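Local coordinates for protein glucose-6-phosphate isomerase (Plasmodium falciparum, PDB 3QKI) that probably interconverts alpha-D-glucose 6-phosphate and beta-D-fructose 6-phosphate, an early step of glycolysis that also runs in reverse in gluconeogenesis, at residues 519-523 and 524-528; 266-269 and 270-274; 356-359 and 360-364. All coordinates share one frame; numbering follows the deposited sequence.

Overall arrangement
Along the chain the order is contact 2, contact 3, contact 1, and all three are local: contact 1 is a helix start, contact 2 the chain leaving a helix, contact 3 the first two turns of a helix. Contacts 3 and 1 belong together in the region of the mixed sheet. Their centres are 20 Å apart and their nearest atoms about 7 Å, and helix 356-371 of contact 3 packs on helix 523-543, which contact 1 begins. Contact 2 sits in the region of the five-stranded parallel sheet, at the end of helix 255-268, with its centre 40 Å from that of contact 1 and 51 Å from that of contact 3. The set therefore samples both alpha/beta halves of this isomerase.

Contact 1: 519-523 and 524-528; sequences DELNF and YTCGL
Asn-522 folds its side chain back over the start of the helix and offers OD1 to the backbone N of Thr-525. This capping bond measures 2.9 Å from Thr-525 N to Asn-522 OD1 and is almost straight at 170° about the hydrogen, with the donor lying nearly along the C=O axis. The side chain gets there because CG sits between the backbone N and the carbonyl carbon (chi1 56°), which turns the amide toward the helix. The hydroxyl of Thr-525, in the conformer given, also comes to 2.9 Å of Asn-522 OD1 through OG1; its proton could go there or to Asn-63 OD1, and a second threonine conformer leaves the point doubtful.

Behind the cap the packing is close. Thr-525 CG2, in that same conformer, lies 3.1 Å from Glu-520 O, and Leu-521 lays CD1 against Cys-526 CB at 3.8 Å. The ring of Phe-523 turns from the helix start to meet Phe-328. Separately, Cys-526 N bonds to Asn-522 O at 3.0 Å and Gly-527 N to Phe-523 O at 3.2 Å, so the helical ladder starts at once.

The other side is looser. Asp-519 and Glu-520 are partly exposed; the glutamate points its carboxylate toward Lys-202 in a long, weak ion pair, and Asp-519 touches Tyr-593 of the second subunit. Tyr-524, also partly exposed, sends its hydroxyl away to Asp-342.

Taken together, this is an asparagine N-cap at the turn that leads from strand 513-518 of the mixed sheet into helix 523-543, a strand-to-helix step of an alpha/beta fold.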
loop_
_atom_site.group_PDB
_atom_site.type_symbol
_atom_site.label_atom_id
_atom_site.label_comp_id
_atom_site.label_asym_id
_atom_site.label_seq_id
_atom_site.Cartn_x
_atom_site.Cartn_y
_atom_site.Cartn_z
ATOM N N ASP A 519 7.958 -0.157 -23.814
ATOM C CA ASP A 519 8.954 -1.134 -24.247
ATOM C C ASP A 519 9.915 -1.499 -23.096
ATOM O O ASP A 519 10.166 -2.671 -22.822
ATOM C CB ASP A 519 9.703 -0.658 -25.506
ATOM C CG ASP A 519 10.579 0.575 -25.351
ATOM O OD1 ASP A 519 10.358 1.355 -24.383
ATOM O OD2 ASP A 519 11.484 0.768 -26.198
ATOM N N GLU A 520 10.392 -0.496 -22.374
ATOM C CA GLU A 520 11.366 -0.717 -21.310
ATOM C C GLU A 520 11.157 0.353 -20.235
ATOM O O GLU A 520 10.734 1.462 -20.557
ATOM C CB GLU A 520 12.760 -0.530 -21.967
ATOM C CG GLU A 520 13.972 -0.776 -21.093
ATOM C CD GLU A 520 15.289 -0.746 -21.847
ATOM O OE1 GLU A 520 15.382 -0.011 -22.859
ATOM O OE2 GLU A 520 16.234 -1.448 -21.414
ATOM N N LEU A 521 11.506 0.052 -18.988
ATOM C CA LEU A 521 11.486 1.059 -17.926
ATOM C C LEU A 521 12.911 1.607 -17.785
ATOM O O LEU A 521 13.743 1.057 -17.060
ATOM C CB LEU A 521 10.935 0.522 -16.598
ATOM C CG LEU A 521 10.814 1.556 -15.444
ATOM C CD1 LEU A 521 10.010 2.807 -15.856
ATOM C CD2 LEU A 521 10.242 0.915 -14.199
ATOM N N ASN A 522 13.218 2.644 -18.561
ATOM C CA ASN A 522 14.511 3.303 -18.496
ATOM C C ASN A 522 14.250 4.707 -17.893
ATOM O O ASN A 522 13.111 4.990 -17.485
ATOM C CB ASN A 522 15.204 3.336 -19.871
ATOM C CG ASN A 522 14.408 3.977 -20.977
ATOM O OD1 ASN A 522 13.561 4.842 -20.760
ATOM N ND2 ASN A 522 14.634 3.534 -22.194
ATOM N N PHE A 523 15.277 5.554 -17.763
ATOM C CA PHE A 523 15.089 6.884 -17.158
ATOM C C PHE A 523 14.085 7.765 -17.910
ATOM O O PHE A 523 13.232 8.398 -17.285
ATOM C CB PHE A 523 16.434 7.596 -16.944
ATOM C CG PHE A 523 17.216 7.008 -15.797
ATOM C CD1 PHE A 523 17.024 7.462 -14.500
ATOM C CD2 PHE A 523 18.146 5.991 -16.015
ATOM C CE1 PHE A 523 17.726 6.888 -13.426
ATOM C CE2 PHE A 523 18.865 5.435 -14.948
ATOM C CZ PHE A 523 18.653 5.890 -13.659
ATOM N N TYR A 524 14.170 7.776 -19.251
ATOM C CA TYR A 524 13.291 8.552 -20.102
ATOM C C TYR A 524 11.817 8.107 -19.927
ATOM O O TYR A 524 10.942 8.947 -19.714
ATOM C CB TYR A 524 13.753 8.424 -21.566
ATOM C CG TYR A 524 12.860 9.164 -22.531
ATOM C CD1 TYR A 524 11.835 8.507 -23.202
ATOM C CD2 TYR A 524 13.048 10.525 -22.788
ATOM C CE1 TYR A 524 11.022 9.180 -24.115
ATOM C CE2 TYR A 524 12.229 11.210 -23.682
ATOM C CZ TYR A 524 11.202 10.536 -24.323
ATOM O OH TYR A 524 10.353 11.198 -25.170
ATOM N N THR A 525 11.561 6.789 -20.032
ATOM C CA THR A 525 10.232 6.205 -19.883
ATOM C C THR A 525 9.661 6.450 -18.468
ATOM O O THR A 525 8.460 6.633 -18.324
ATOM C CB THR A 525 10.288 4.729 -20.308
ATOM O OG1 THR A 525 10.766 4.645 -21.658
ATOM C CG2 THR A 525 8.967 4.045 -20.205
ATOM N N CYS A 526 10.521 6.429 -17.428
ATOM C CA CYS A 526 10.043 6.678 -16.061
ATOM C C CYS A 526 9.530 8.131 -15.958
ATOM O O CYS A 526 8.562 8.394 -15.243
ATOM C CB CYS A 526 11.130 6.385 -15.031
ATOM S SG CYS A 526 10.509 6.179 -13.341
ATOM N N GLY A 527 10.155 9.034 -16.715
ATOM C CA GLY A 527 9.755 10.433 -16.829
ATOM C C GLY A 527 8.416 10.539 -17.549
ATOM O O GLY A 527 7.516 11.257 -17.086
ATOM N N LEU A 528 8.245 9.773 -18.664
ATOM C CA LEU A 528 6.968 9.728 -19.391
ATOM C C LEU A 528 5.835 9.286 -18.432
ATOM O O LEU A 528 4.769 9.893 -18.449
ATOM C CB LEU A 528 7.018 8.722 -20.553
ATOM C CG LEU A 528 7.843 9.036 -21.778
ATOM C CD1 LEU A 528 7.770 7.871 -22.741
ATOM C CD2 LEU A 528 7.369 10.339 -22.475
#

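Contact 2: 266-269 and 270-274; sequences KWLS and LKIKD
The indole of Trp-267 meets Leu-270 at its pyrrole corner, with CD1 of the tryptophan 4.2 Å from the CD1 methyl of the leucine. The methyl comes in obliquely and the two side chains run about at right angles; Trp-267 holds CG anti to the backbone N (chi1 171°), which carries the ring clear of the turn.

The other flat groups are the peptide carbonyls, and their planes sort the donors. Leu-268 O takes two: Ile-272 N arrives in the carbonyl plane at 2.8 Å, whereas Lys-271 N stands above that plane at 3.2 Å. Leu-270 N likewise lies well above the carbonyl plane of Trp-267, 3.2 Å from its O, which also receives Gln-240 NE2. The mixture of three- and four-residue steps shows the chain turning as it leaves the helix.

Lys-273 then curls back, its chain bent at chi2 and chi4, and sets NZ in the carbonyl plane of Ser-269, 2.7 Å from its O, with a weak bond to Leu-270 O. An ammonium group placed so would probably be favourable where the chain comes off the helix, though a lattice contact may help to hold this pose. Lys-271 NZ makes a salt bridge to Asp-239. Lys-266 packs on Phe-457 and Leu-270 on Phe-208, both of the second subunit.

On the inner side Leu-268 CD2 meets Ile-272 CD1 at 4.3 Å. Both residues lie against Leu-278 of helix 275-278, and on strand 243-248 Leu-268 touches Val-245 and Trp-267 touches Thr-243.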
loop_
_atom_site.group_PDB
_atom_site.type_symbol
_atom_site.label_atom_id
_atom_site.label_comp_id
_atom_site.label_asym_id
_atom_site.label_seq_id
_atom_site.Cartn_x
_atom_site.Cartn_y
_atom_site.Cartn_z
ATOM N N LYS A 266 21.932 14.614 15.900
ATOM C CA LYS A 266 22.413 14.057 17.164
ATOM C C LYS A 266 23.137 12.723 16.888
ATOM O O LYS A 266 24.217 12.513 17.430
ATOM C CB LYS A 266 21.256 13.826 18.156
ATOM C CG LYS A 266 20.706 15.104 18.776
ATOM C CD LYS A 266 21.395 15.464 20.063
ATOM C CE LYS A 266 21.071 16.882 20.495
ATOM N NZ LYS A 266 19.695 17.004 21.049
ATOM N N TRP A 267 22.571 11.853 16.015
ATOM C CA TRP A 267 23.187 10.575 15.634
ATOM C C TRP A 267 24.534 10.829 14.915
ATOM O O TRP A 267 25.531 10.178 15.257
ATOM C CB TRP A 267 22.234 9.748 14.756
ATOM C CG TRP A 267 22.847 8.518 14.138
ATOM C CD1 TRP A 267 23.117 7.328 14.762
ATOM C CD2 TRP A 267 23.266 8.362 12.777
ATOM N NE1 TRP A 267 23.689 6.448 13.878
ATOM C CE2 TRP A 267 23.768 7.044 12.642
ATOM C CE3 TRP A 267 23.298 9.221 11.660
ATOM C CZ2 TRP A 267 24.222 6.538 11.420
ATOM C CZ3 TRP A 267 23.754 8.718 10.444
ATOM C CH2 TRP A 267 24.220 7.395 10.335
ATOM N N LEU A 268 24.565 11.783 13.942
ATOM C CA LEU A 268 25.823 12.131 13.254
ATOM C C LEU A 268 26.884 12.602 14.278
ATOM O O LEU A 268 28.045 12.202 14.177
ATOM C CB LEU A 268 25.636 13.259 12.207
ATOM C CG LEU A 268 24.972 12.940 10.867
ATOM C CD1 LEU A 268 24.880 14.229 10.026
ATOM C CD2 LEU A 268 25.742 11.857 10.084
ATOM N N SER A 269 26.469 13.430 15.262
ATOM C CA SER A 269 27.335 14.030 16.288
ATOM C C SER A 269 27.885 13.057 17.330
ATOM O O SER A 269 28.719 13.442 18.140
ATOM C CB SER A 269 26.648 15.210 16.965
ATOM O OG SER A 269 26.357 16.196 15.991
ATOM N N LEU A 270 27.438 11.808 17.311
ATOM C CA LEU A 270 27.983 10.776 18.184
ATOM C C LEU A 270 29.424 10.480 17.727
ATOM O O LEU A 270 30.262 10.115 18.548
ATOM C CB LEU A 270 27.129 9.489 18.125
ATOM C CG LEU A 270 25.702 9.598 18.691
ATOM C CD1 LEU A 270 24.920 8.357 18.403
ATOM C CD2 LEU A 270 25.690 9.852 20.191
ATOM N N LYS A 271 29.711 10.695 16.433
ATOM C CA LYS A 271 31.025 10.452 15.827
ATOM C C LYS A 271 31.629 11.700 15.198
ATOM O O LYS A 271 32.846 11.842 15.249
ATOM C CB LYS A 271 30.940 9.341 14.759
ATOM C CG LYS A 271 30.540 7.966 15.299
ATOM C CD LYS A 271 31.590 6.925 14.919
ATOM C CE LYS A 271 31.040 5.834 14.060
ATOM N NZ LYS A 271 32.114 5.150 13.293
ATOM N N ILE A 272 30.806 12.564 14.543
ATOM C CA ILE A 272 31.268 13.772 13.844
ATOM C C ILE A 272 30.997 14.966 14.766
ATOM O O ILE A 272 29.889 15.495 14.826
ATOM C CB ILE A 272 30.654 13.882 12.429
ATOM C CG1 ILE A 272 30.812 12.544 11.672
ATOM C CG2 ILE A 272 31.277 15.049 11.640
ATOM C CD1 ILE A 272 29.959 12.412 10.401
ATOM N N LYS A 273 32.031 15.326 15.532
ATOM C CA LYS A 273 31.977 16.363 16.556
ATOM C C LYS A 273 32.271 17.790 16.112
ATOM O O LYS A 273 31.813 18.712 16.782
ATOM C CB LYS A 273 32.859 15.976 17.760
ATOM C CG LYS A 273 32.104 15.182 18.827
ATOM C CD LYS A 273 32.445 13.736 18.799
ATOM C CE LYS A 273 31.976 13.018 20.046
ATOM N NZ LYS A 273 30.495 13.013 20.194
ATOM N N ASP A 274 33.065 17.988 15.038
ATOM C CA ASP A 274 33.418 19.338 14.556
ATOM C C ASP A 274 32.323 19.876 13.662
ATOM O O ASP A 274 31.864 19.145 12.783
ATOM C CB ASP A 274 34.732 19.309 13.743
#

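Contact 3: 356-359 and 360-364; sequences IPVL and LALTS
Val-358 and Leu-362 lie side by side, one helical turn apart and pointing the same way, with CG1 of the valine 3.9 Å from CD1 of the leucine. Valine's CG1 stands anti to its backbone N (chi1 166°), which aims that methyl along the helix at the leucine. Leu-359 brings CD2 up to the same methyl of Leu-362, less closely, at 4.4 Å.

The hydroxyl of Thr-363 reaches back one turn: OG1 gives a hydrogen to Leu-359 O at 2.7 Å, while Thr-363 N bonds to the same oxygen at 3.0 Å. The two come from opposite faces of the carbonyl plane, so this oxygen is held from both sides. The hydroxyl is also hydrogen-bonded to Tyr-73.

The remaining rungs are regular: Leu-360 N to Ile-356 O at 3.0 Å, Ala-361 N to Pro-357 O at 2.9 Å, and Leu-362 N to Val-358 O at 2.8 Å. Ala-361 packs on helix 523-543, Pro-357 touches both that helix and helix 330-349, and Leu-359 packs on Leu-68 of strand 64-70.

These are the buried first two turns of an alpha-helix, with proline in the first turn, where it costs no backbone bond, in the helix leading to strand 375-380 of the mixed sheet.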
loop_
_atom_site.group_PDB
_atom_site.type_symbol
_atom_site.label_atom_id
_atom_site.label_comp_id
_atom_site.label_asym_id
_atom_site.label_seq_id
_atom_site.Cartn_x
_atom_site.Cartn_y
_atom_site.Cartn_z
ATOM N N ILE A 356 -3.382 11.635 -24.613
ATOM C CA ILE A 356 -3.316 10.497 -23.681
ATOM C C ILE A 356 -3.687 10.841 -22.211
ATOM O O ILE A 356 -4.639 10.247 -21.701
ATOM C CB ILE A 356 -2.012 9.673 -23.872
ATOM C CG1 ILE A 356 -2.059 8.929 -25.204
ATOM C CG2 ILE A 356 -1.777 8.683 -22.709
ATOM C CD1 ILE A 356 -0.719 8.469 -25.733
ATOM N N PRO A 357 -3.051 11.827 -21.540
ATOM C CA PRO A 357 -3.480 12.152 -20.154
ATOM C C PRO A 357 -4.923 12.662 -20.074
ATOM O O PRO A 357 -5.612 12.412 -19.086
ATOM C CB PRO A 357 -2.509 13.255 -19.727
ATOM C CG PRO A 357 -1.391 13.231 -20.712
ATOM C CD PRO A 357 -1.897 12.658 -21.963
ATOM N N VAL A 358 -5.383 13.405 -21.110
ATOM C CA VAL A 358 -6.751 13.912 -21.127
ATOM C C VAL A 358 -7.753 12.748 -21.223
ATOM O O VAL A 358 -8.717 12.709 -20.443
ATOM C CB VAL A 358 -6.968 14.997 -22.219
ATOM C CG1 VAL A 358 -8.466 15.258 -22.444
ATOM C CG2 VAL A 358 -6.248 16.294 -21.834
ATOM N N LEU A 359 -7.510 11.804 -22.152
ATOM C CA LEU A 359 -8.379 10.631 -22.335
ATOM C C LEU A 359 -8.397 9.755 -21.075
ATOM O O LEU A 359 -9.439 9.207 -20.729
ATOM C CB LEU A 359 -7.929 9.814 -23.553
ATOM C CG LEU A 359 -8.135 10.500 -24.930
ATOM C CD1 LEU A 359 -7.467 9.689 -26.039
ATOM C CD2 LEU A 359 -9.612 10.708 -25.213
ATOM N N LEU A 360 -7.262 9.673 -20.367
ATOM C CA LEU A 360 -7.159 8.915 -19.112
ATOM C C LEU A 360 -7.971 9.612 -18.013
ATOM O O LEU A 360 -8.725 8.970 -17.298
ATOM C CB LEU A 360 -5.681 8.747 -18.722
ATOM C CG LEU A 360 -5.372 7.753 -17.593
ATOM C CD1 LEU A 360 -5.906 6.345 -17.925
ATOM C CD2 LEU A 360 -3.874 7.637 -17.370
ATOM N N ALA A 361 -7.879 10.943 -17.925
ATOM C CA ALA A 361 -8.668 11.751 -16.970
ATOM C C ALA A 361 -10.165 11.662 -17.292
ATOM O O ALA A 361 -10.972 11.503 -16.378
ATOM C CB ALA A 361 -8.200 13.230 -17.019
ATOM N N LEU A 362 -10.542 11.725 -18.590
ATOM C CA LEU A 362 -11.956 11.613 -19.008
ATOM C C LEU A 362 -12.547 10.262 -18.636
ATOM O O LEU A 362 -13.684 10.197 -18.190
ATOM C CB LEU A 362 -12.130 11.875 -20.510
ATOM C CG LEU A 362 -11.976 13.338 -20.985
ATOM C CD1 LEU A 362 -11.861 13.391 -22.500
ATOM C CD2 LEU A 362 -13.134 14.169 -20.550
ATOM N N THR A 363 -11.744 9.185 -18.790
ATOM C CA THR A 363 -12.130 7.812 -18.455
ATOM C C THR A 363 -12.393 7.712 -16.951
ATOM O O THR A 363 -13.418 7.172 -16.546
ATOM C CB THR A 363 -11.039 6.850 -18.924
ATOM O OG1 THR A 363 -10.924 6.940 -20.349
ATOM C CG2 THR A 363 -11.301 5.428 -18.524
ATOM N N SER A 364 -11.465 8.235 -16.136
ATOM C CA SER A 364 -11.560 8.238 -14.677
ATOM C C SER A 364 -12.827 8.993 -14.219
ATOM O O SER A 364 -13.563 8.500 -13.364
ATOM C CB SER A 364 -10.311 8.883 -14.099
ATOM O OG SER A 364 -10.317 8.932 -12.680
#